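Local structure of Serine/threonine/tyrosine-interacting protein (Homo sapiens, 2R0B) at residues A[32-37]-A[55-60]; A[19-24]-A[94-99]; A[13-18]-A[103-108]. The protein is a catalytically inactive phosphatase that serves as a nuclear anchor for ERK1/ERK2 and binds the F-box of FBXW7, blocking its assembly into the SCF ubiquitin ligase. All blocks are in the same frame, centred on the assembly; numbering follows the deposited sequence. Where two conformers were deposited one is given.

Interaction 1 of 3, residues A[32-37]-A[55-60]; sequences HGITHI and QLFRYL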
# COMPACT_ATOMS: atom_id res chain seq x y z
N HIS A 32 -0.28 -15.58 7.63
CA HIS A 32 -0.51 -14.25 8.21
C HIS A 32 -1.97 -13.76 8.12
O HIS A 32 -2.28 -12.64 8.54
CB HIS A 32 0.46 -13.24 7.59
CG HIS A 32 1.87 -13.37 8.09
ND1 HIS A 32 2.86 -13.99 7.36
CD2 HIS A 32 2.45 -12.96 9.24
CE1 HIS A 32 3.99 -13.95 8.04
NE2 HIS A 32 3.77 -13.34 9.19
N GLY A 33 -2.86 -14.61 7.59
CA GLY A 33 -4.29 -14.31 7.52
C GLY A 33 -4.61 -13.18 6.57
O GLY A 33 -5.57 -12.44 6.80
N ILE A 34 -3.80 -13.03 5.52
CA ILE A 34 -4.06 -12.00 4.48
C ILE A 34 -5.35 -12.37 3.76
O ILE A 34 -5.50 -13.51 3.34
CB ILE A 34 -2.95 -11.95 3.41
CG1 ILE A 34 -1.59 -11.53 3.99
CG2 ILE A 34 -3.36 -11.10 2.21
CD1 ILE A 34 -1.66 -10.27 4.84
N THR A 35 -6.24 -11.39 3.57
CA THR A 35 -7.52 -11.62 2.90
C THR A 35 -7.77 -10.65 1.75
O THR A 35 -8.62 -10.91 0.89
CB THR A 35 -8.72 -11.51 3.88
OG1 THR A 35 -8.69 -10.25 4.54
CG2 THR A 35 -8.67 -12.63 4.90
N HIS A 36 -7.03 -9.54 1.77
CA HIS A 36 -7.20 -8.45 0.81
C HIS A 36 -5.84 -7.97 0.29
O HIS A 36 -4.90 -7.86 1.07
CB HIS A 36 -7.87 -7.28 1.51
CG HIS A 36 -9.32 -7.48 1.81
ND1 HIS A 36 -9.77 -8.28 2.83
CD2 HIS A 36 -10.42 -6.93 1.24
CE1 HIS A 36 -11.10 -8.25 2.86
NE2 HIS A 36 -11.51 -7.43 1.90
N ILE A 37 -5.73 -7.65 -1.00
CA ILE A 37 -4.45 -7.19 -1.55
C ILE A 37 -4.67 -5.97 -2.46
O ILE A 37 -5.54 -5.99 -3.33
CB ILE A 37 -3.78 -8.32 -2.37
CG1 ILE A 37 -3.54 -9.56 -1.49
CG2 ILE A 37 -2.48 -7.82 -3.03
CD1 ILE A 37 -2.97 -10.76 -2.24
N GLN A 55 -9.20 -16.75 -6.82
CA GLN A 55 -10.31 -17.28 -6.04
C GLN A 55 -10.14 -17.10 -4.53
O GLN A 55 -11.09 -17.32 -3.79
CB GLN A 55 -10.54 -18.76 -6.39
CG GLN A 55 -11.14 -19.02 -7.77
CD GLN A 55 -12.63 -18.65 -7.84
OE1 GLN A 55 -12.99 -17.48 -7.96
NE2 GLN A 55 -13.49 -19.66 -7.77
N LEU A 56 -8.95 -16.70 -4.08
CA LEU A 56 -8.63 -16.73 -2.65
C LEU A 56 -8.62 -15.39 -1.92
O LEU A 56 -8.68 -15.36 -0.69
CB LEU A 56 -7.30 -17.45 -2.41
CG LEU A 56 -7.21 -18.93 -2.82
CD1 LEU A 56 -5.79 -19.41 -2.88
CD2 LEU A 56 -8.02 -19.83 -1.88
N PHE A 57 -8.53 -14.30 -2.66
CA PHE A 57 -8.34 -12.99 -2.05
C PHE A 57 -9.21 -11.98 -2.75
O PHE A 57 -9.59 -12.19 -3.91
CB PHE A 57 -6.87 -12.54 -2.18
CG PHE A 57 -5.87 -13.45 -1.51
CD1 PHE A 57 -5.81 -13.56 -0.13
CD2 PHE A 57 -4.97 -14.18 -2.26
CE1 PHE A 57 -4.90 -14.42 0.48
CE2 PHE A 57 -4.05 -15.05 -1.65
CZ PHE A 57 -4.02 -15.16 -0.27
N ARG A 58 -9.51 -10.89 -2.06
CA ARG A 58 -10.12 -9.72 -2.70
C ARG A 58 -9.03 -8.72 -3.10
O ARG A 58 -8.19 -8.35 -2.28
CB ARG A 58 -11.14 -9.04 -1.79
CG ARG A 58 -12.32 -9.93 -1.40
CD ARG A 58 -13.41 -9.12 -0.72
NE ARG A 58 -14.58 -9.94 -0.40
CZ ARG A 58 -15.67 -9.49 0.21
NH1 ARG A 58 -15.76 -8.21 0.56
NH2 ARG A 58 -16.69 -10.31 0.46
N TYR A 59 -9.05 -8.30 -4.36
CA TYR A 59 -8.01 -7.43 -4.89
C TYR A 59 -8.52 -6.03 -5.16
O TYR A 59 -9.71 -5.84 -5.43
CB TYR A 59 -7.46 -8.02 -6.20
CG TYR A 59 -6.53 -9.19 -6.02
CD1 TYR A 59 -5.14 -8.99 -5.90
CD2 TYR A 59 -7.01 -10.49 -5.97
CE1 TYR A 59 -4.27 -10.07 -5.74
CE2 TYR A 59 -6.16 -11.57 -5.80
CZ TYR A 59 -4.79 -11.36 -5.69
OH TYR A 59 -3.95 -12.43 -5.57
N LEU A 60 -7.61 -5.06 -5.07
CA LEU A 60 -7.83 -3.73 -5.61
C LEU A 60 -6.63 -3.41 -6.48
O LEU A 60 -5.51 -3.26 -5.97
CB LEU A 60 -8.00 -2.70 -4.48
CG LEU A 60 -8.21 -1.25 -4.91
CD1 LEU A 60 -9.51 -1.17 -5.69
CD2 LEU A 60 -8.32 -0.30 -3.71

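Interaction 2 of 3, residues A[19-24]-A[94-99]; sequences SSAMKS and LVHGNA. With SO4 (sulfate ion), chain B.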
# COMPACT_ATOMS: atom_id res chain seq x y z
N SER A 19 7.03 -9.33 -5.19
CA SER A 19 7.43 -10.72 -4.94
C SER A 19 6.66 -11.32 -3.76
O SER A 19 6.56 -12.53 -3.66
CB SER A 19 8.96 -10.84 -4.76
OG SER A 19 9.36 -10.73 -3.40
N SER A 20 6.09 -10.47 -2.91
CA SER A 20 5.35 -10.99 -1.75
C SER A 20 3.99 -11.61 -2.07
O SER A 20 3.39 -12.27 -1.22
CB SER A 20 5.23 -9.94 -0.64
OG SER A 20 4.52 -8.81 -1.05
N ALA A 21 3.49 -11.41 -3.28
CA ALA A 21 2.18 -11.90 -3.64
C ALA A 21 2.22 -12.83 -4.87
O ALA A 21 1.22 -13.04 -5.54
CB ALA A 21 1.20 -10.73 -3.84
N MET A 22 3.40 -13.42 -5.11
CA MET A 22 3.61 -14.41 -6.19
C MET A 22 2.97 -15.73 -5.78
O MET A 22 2.75 -15.96 -4.59
CB MET A 22 5.12 -14.65 -6.41
CG MET A 22 5.89 -13.54 -7.20
SD MET A 22 7.66 -13.95 -7.51
CE MET A 22 8.21 -14.34 -5.85
N LYS A 23 2.72 -16.62 -6.75
CA LYS A 23 2.08 -17.92 -6.47
C LYS A 23 2.74 -18.67 -5.32
O LYS A 23 2.05 -19.20 -4.44
CB LYS A 23 2.08 -18.84 -7.72
CG LYS A 23 1.09 -18.47 -8.84
CD LYS A 23 -0.34 -18.25 -8.37
CE LYS A 23 -1.22 -19.48 -8.58
NZ LYS A 23 -2.69 -19.15 -8.55
N SER A 24 4.07 -18.69 -5.33
CA SER A 24 4.87 -19.43 -4.37
C SER A 24 4.71 -18.96 -2.93
O SER A 24 5.02 -19.71 -1.97
CB SER A 24 6.35 -19.37 -4.76
OG SER A 24 7.12 -20.25 -3.97
N LEU A 94 -2.52 -6.74 2.40
CA LEU A 94 -1.17 -6.55 1.87
C LEU A 94 -1.25 -5.46 0.81
O LEU A 94 -2.06 -5.55 -0.12
CB LEU A 94 -0.62 -7.85 1.26
CG LEU A 94 0.62 -7.69 0.36
CD1 LEU A 94 1.82 -7.09 1.12
CD2 LEU A 94 0.98 -9.04 -0.27
N VAL A 95 -0.45 -4.40 0.96
CA VAL A 95 -0.30 -3.39 -0.10
C VAL A 95 1.06 -3.60 -0.77
O VAL A 95 2.09 -3.59 -0.10
CB VAL A 95 -0.33 -1.96 0.46
CG1 VAL A 95 -0.23 -0.96 -0.72
CG2 VAL A 95 -1.59 -1.74 1.28
N HIS A 96 1.07 -3.82 -2.08
CA HIS A 96 2.32 -4.03 -2.77
C HIS A 96 2.39 -3.23 -4.06
O HIS A 96 1.35 -2.91 -4.66
CB HIS A 96 2.61 -5.54 -3.00
CG HIS A 96 1.87 -6.15 -4.16
ND1 HIS A 96 2.21 -5.90 -5.48
CD2 HIS A 96 0.80 -6.98 -4.19
CE1 HIS A 96 1.38 -6.56 -6.27
NE2 HIS A 96 0.52 -7.23 -5.52
N GLY A 97 3.61 -2.87 -4.44
CA GLY A 97 3.85 -2.23 -5.71
C GLY A 97 4.78 -3.14 -6.50
O GLY A 97 4.59 -4.36 -6.54
N ASN A 98 5.80 -2.54 -7.12
CA ASN A 98 6.88 -3.30 -7.73
C ASN A 98 7.97 -3.49 -6.67
O ASN A 98 8.18 -4.61 -6.19
CB ASN A 98 7.37 -2.55 -8.97
CG ASN A 98 8.53 -3.24 -9.67
OD1 ASN A 98 9.23 -4.05 -9.07
ND2 ASN A 98 8.75 -2.88 -10.94
N ALA A 99 8.61 -2.39 -6.28
CA ALA A 99 9.71 -2.40 -5.33
C ALA A 99 9.25 -2.25 -3.87
O ALA A 99 10.01 -2.58 -2.97
CB ALA A 99 10.76 -1.29 -5.67
S SO4 B . 6.77 1.04 -5.88
O1 SO4 B . 8.08 1.19 -5.26
O2 SO4 B . 6.45 2.33 -6.49
O3 SO4 B . 6.79 0.05 -6.96
O4 SO4 B . 5.75 0.65 -4.91

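Interaction 3 of 3, residues A[13-18]-A[103-108]; sequences LFLGPY and RSAAFV. With SO4 (sulfate ion), chain B.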
# COMPACT_ATOMS: atom_id res chain seq x y z
N LEU A 13 -1.87 -4.64 8.60
CA LEU A 13 -1.56 -3.95 7.33
C LEU A 13 -0.11 -4.18 7.00
O LEU A 13 0.77 -3.78 7.76
CB LEU A 13 -1.86 -2.45 7.43
CG LEU A 13 -1.53 -1.57 6.23
CD1 LEU A 13 -2.39 -1.95 5.04
CD2 LEU A 13 -1.68 -0.07 6.55
N PHE A 14 0.14 -4.83 5.87
CA PHE A 14 1.46 -5.23 5.45
C PHE A 14 1.84 -4.48 4.18
O PHE A 14 0.97 -4.11 3.38
CB PHE A 14 1.50 -6.74 5.13
CG PHE A 14 1.21 -7.63 6.31
CD1 PHE A 14 2.24 -8.38 6.88
CD2 PHE A 14 -0.08 -7.77 6.82
CE1 PHE A 14 2.00 -9.24 7.95
CE2 PHE A 14 -0.33 -8.63 7.91
CZ PHE A 14 0.72 -9.35 8.47
N LEU A 15 3.15 -4.27 4.00
CA LEU A 15 3.68 -3.53 2.85
C LEU A 15 4.82 -4.32 2.24
O LEU A 15 5.72 -4.76 2.96
CB LEU A 15 4.19 -2.15 3.30
CG LEU A 15 4.97 -1.28 2.29
CD1 LEU A 15 4.16 -0.87 1.07
CD2 LEU A 15 5.59 -0.05 2.97
N GLY A 16 4.80 -4.49 0.92
CA GLY A 16 5.80 -5.37 0.30
C GLY A 16 6.05 -5.02 -1.16
O GLY A 16 5.35 -4.19 -1.71
N PRO A 17 7.06 -5.66 -1.77
CA PRO A 17 7.32 -5.59 -3.20
C PRO A 17 6.37 -6.58 -3.91
O PRO A 17 5.64 -7.34 -3.25
CB PRO A 17 8.77 -6.08 -3.31
CG PRO A 17 8.85 -7.14 -2.20
CD PRO A 17 8.00 -6.57 -1.08
N TYR A 18 6.39 -6.63 -5.23
CA TYR A 18 5.50 -7.55 -5.90
C TYR A 18 5.78 -9.02 -5.53
O TYR A 18 4.86 -9.87 -5.57
CB TYR A 18 5.54 -7.31 -7.42
CG TYR A 18 6.72 -8.00 -8.06
CD1 TYR A 18 7.93 -7.33 -8.23
CD2 TYR A 18 6.63 -9.33 -8.46
CE1 TYR A 18 9.04 -7.97 -8.82
CE2 TYR A 18 7.73 -9.97 -9.04
CZ TYR A 18 8.92 -9.30 -9.20
OH TYR A 18 9.98 -9.97 -9.77
N ARG A 103 5.29 4.17 -4.69
CA ARG A 103 3.81 4.12 -4.80
C ARG A 103 3.13 3.41 -3.62
O ARG A 103 2.23 3.95 -2.93
CB ARG A 103 3.41 3.43 -6.12
CG ARG A 103 3.90 4.16 -7.41
CD ARG A 103 3.77 3.33 -8.68
NE ARG A 103 4.76 2.24 -8.70
CZ ARG A 103 4.90 1.37 -9.70
NH1 ARG A 103 4.16 1.47 -10.81
NH2 ARG A 103 5.83 0.43 -9.61
N SER A 104 3.54 2.17 -3.39
CA SER A 104 2.96 1.36 -2.33
C SER A 104 3.14 2.01 -0.95
O SER A 104 2.17 2.11 -0.16
CB SER A 104 3.54 -0.05 -2.38
OG SER A 104 4.94 0.02 -2.38
N ALA A 105 4.35 2.52 -0.70
CA ALA A 105 4.63 3.20 0.56
C ALA A 105 3.73 4.41 0.72
O ALA A 105 3.21 4.64 1.81
CB ALA A 105 6.09 3.62 0.66
N ALA A 106 3.55 5.19 -0.35
CA ALA A 106 2.70 6.38 -0.23
C ALA A 106 1.26 6.03 0.19
O ALA A 106 0.65 6.71 1.02
CB ALA A 106 2.70 7.21 -1.52
N PHE A 107 0.70 4.97 -0.39
CA PHE A 107 -0.64 4.54 -0.03
C PHE A 107 -0.74 4.08 1.44
O PHE A 107 -1.75 4.34 2.11
CB PHE A 107 -1.17 3.48 -1.02
CG PHE A 107 -1.75 4.08 -2.26
CD1 PHE A 107 -3.04 4.60 -2.25
CD2 PHE A 107 -0.96 4.24 -3.41
CE1 PHE A 107 -3.57 5.21 -3.39
CE2 PHE A 107 -1.48 4.86 -4.55
CZ PHE A 107 -2.79 5.34 -4.54
N VAL A 108 0.33 3.46 1.96
CA VAL A 108 0.29 3.00 3.37
C VAL A 108 0.40 4.22 4.28
O VAL A 108 -0.25 4.30 5.35
CB VAL A 108 1.39 1.94 3.63
CG1 VAL A 108 1.65 1.78 5.12
CG2 VAL A 108 0.99 0.57 2.99
S SO4 B . 6.77 1.04 -5.88
O1 SO4 B . 8.08 1.19 -5.26
O2 SO4 B . 6.45 2.33 -6.49
O3 SO4 B . 6.79 0.05 -6.96
O4 SO4 B . 5.75 0.65 -4.91

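Interaction 1 of 3, residues A[32-37]-A[55-60]
Ile37 turns CG1 anti to its carbonyl carbon (chi1 -59°) and stretches CD1 onward from it (chi2 176°); Phe57 likewise sets CG anti to its carbonyl carbon, and methyl and ring meet. CD1 of Ile37 lies over one face of the Phe57 ring, toward the rim and 4.3 Å from the centroid, a CH-pi contact. The same methyl is 3.8 Å from Tyr59 CE1, Ile37 and Tyr59 running side by side in one direction. At the edge of the Phe57 ring, in its plane, Ile34 O comes within 3.1 Å of CE1. The contact joins strands 36-41 and 58-63, paired in parallel at His36-Arg58 and Ile37-Tyr59, neighbours in the mixed sheet of the dual-specificity phosphatase domain, 58-63 being an outermost strand. Arg58 N donates to Thr35 O (3.1 Å), Ile37 N to Arg58 O (2.9 Å) and Leu60 N to Ile37 O (2.9 Å). On the sheet face opposite Ile37 and Tyr59, His36 NE2 packs 3.7 Å from Arg58 CD, with ring and guanidinium planes 66° apart. Thr35 OG1, in the plane of the His36 ring, hydrogen-bonds ND1 at 2.8 Å and steadies its rotation. Tyr59 OH is bonded to the backbone N of Phe53, tying this strand to the FBXW7-interaction motif that ends at Gln55.

Interaction 2 of 3, residues A[19-24]-A[94-99]
Ala21 and Leu94 supply the apolar part: the CB methyl of Ala21 sits 4.0 Å from Leu94 CD2 and also reaches the His96 ring, 3.8 Å from CD2 and 3.9 Å from NE2. One small methyl thus bridges two side chains of strand 93-96 that both point toward the 19-24 segment. The mixed contact is between Ser20 OG and the Leu94 methyls, CD2 being 3.6 Å away. With OG placed between the backbone N and the carbonyl carbon (chi1 63°), the hydroxyl can lie against leucine while its polar need is met by a hydrogen bond with Pro17 O. Residues 96-103 read His-Gly-x5-Arg, the phosphate-binding loop of the tyrosine phosphatase family with glycine where active members carry the nucleophilic cysteine, in keeping with the inactivity of this protein. Among the polar bonds, His96 ND1 donates to Gly97 O at 3.0 Å; the bond is nearly straight (171°), lies in the ring plane and falls on a carbonyl lone pair, which fixes the turn of the imidazole. A sulfate, probably from the crystallisation liquor, occupies the loop: its O3 accepts from Asn98 N at 2.8 Å and from Ala99 N at 3.1 Å. Gly97 CA comes 3.5 Å from sulfate O4, closer than a CB on this backbone would allow with the ion where it lies.

Interaction 3 of 3, residues A[13-18]-A[103-108]
Leu15 CD1 rests 3.6 Å from Ser104 CB and also meets Val108 CG2 at 4.0 Å, so one methyl fills the groove between residues a helical turn apart. Beside it, Leu13 CD2 touches Val108 CG1 at 4.1 Å, the two side chains sliding past each other in opposite directions. Strand 13-16 runs nearly antiparallel to helix 103-108, at 161°, and the helix packs against the central sheet in the layered alpha/beta fold of the dual-specificity phosphatases. At the helix start, the arginine of the His-Gly-x5-Arg loop curls round a sulfate. Arg103 CB and CG both lie 3.3 Å from sulfate O2, and CD follows at 3.6 Å. The chain then bends (chi3 -72°), which brings NE round to donate to sulfate O2 at 2.8 Å, while NH2 donates to O3, also at 2.8 Å; the ion's sulfur lies in the guanidinium plane, at its edge. NH1 makes a salt bridge with Glu45 and bonds Ile64 O, so protein contacts hold the guanidinium in place. A leucine in place of Arg103, lacking NE, NH1 and NH2, would probably hold the anion less firmly and leave Glu45 without its charged mate. Arg103 N also donates to O2, and Ser104 gives both its N and OG to O4; the sulfate therefore sits at the N-terminus of the helix, where the dipole would be expected to favour an anion. Ser104 OG, placed between backbone N and carbonyl carbon (chi1 52°), reaches the sulfate, and both OG and CB lie against Leu15 CD1.

Interactions 2 and 3 are buried, with centres 9 Å apart, whereas interaction 1 is only partly buried, at an outer strand. All three reach the same sheet: strand 93-96 lies between 13-16 and 36-41, and His36 O probably accepts from Leu94 N, as Phe14 O does from Val95 N. Chemistry follows place. Interaction 1 is strand pairing through backbone bonds, with aromatic packing; the other two join their segments by side-chain packing without hydrogen bonds between them, on loop and helix respectively. Interactions 2 and 3 also share the sulfate, gripped from 94-99 by backbone N-H groups and from 103-108 by backbone and side-chain donors.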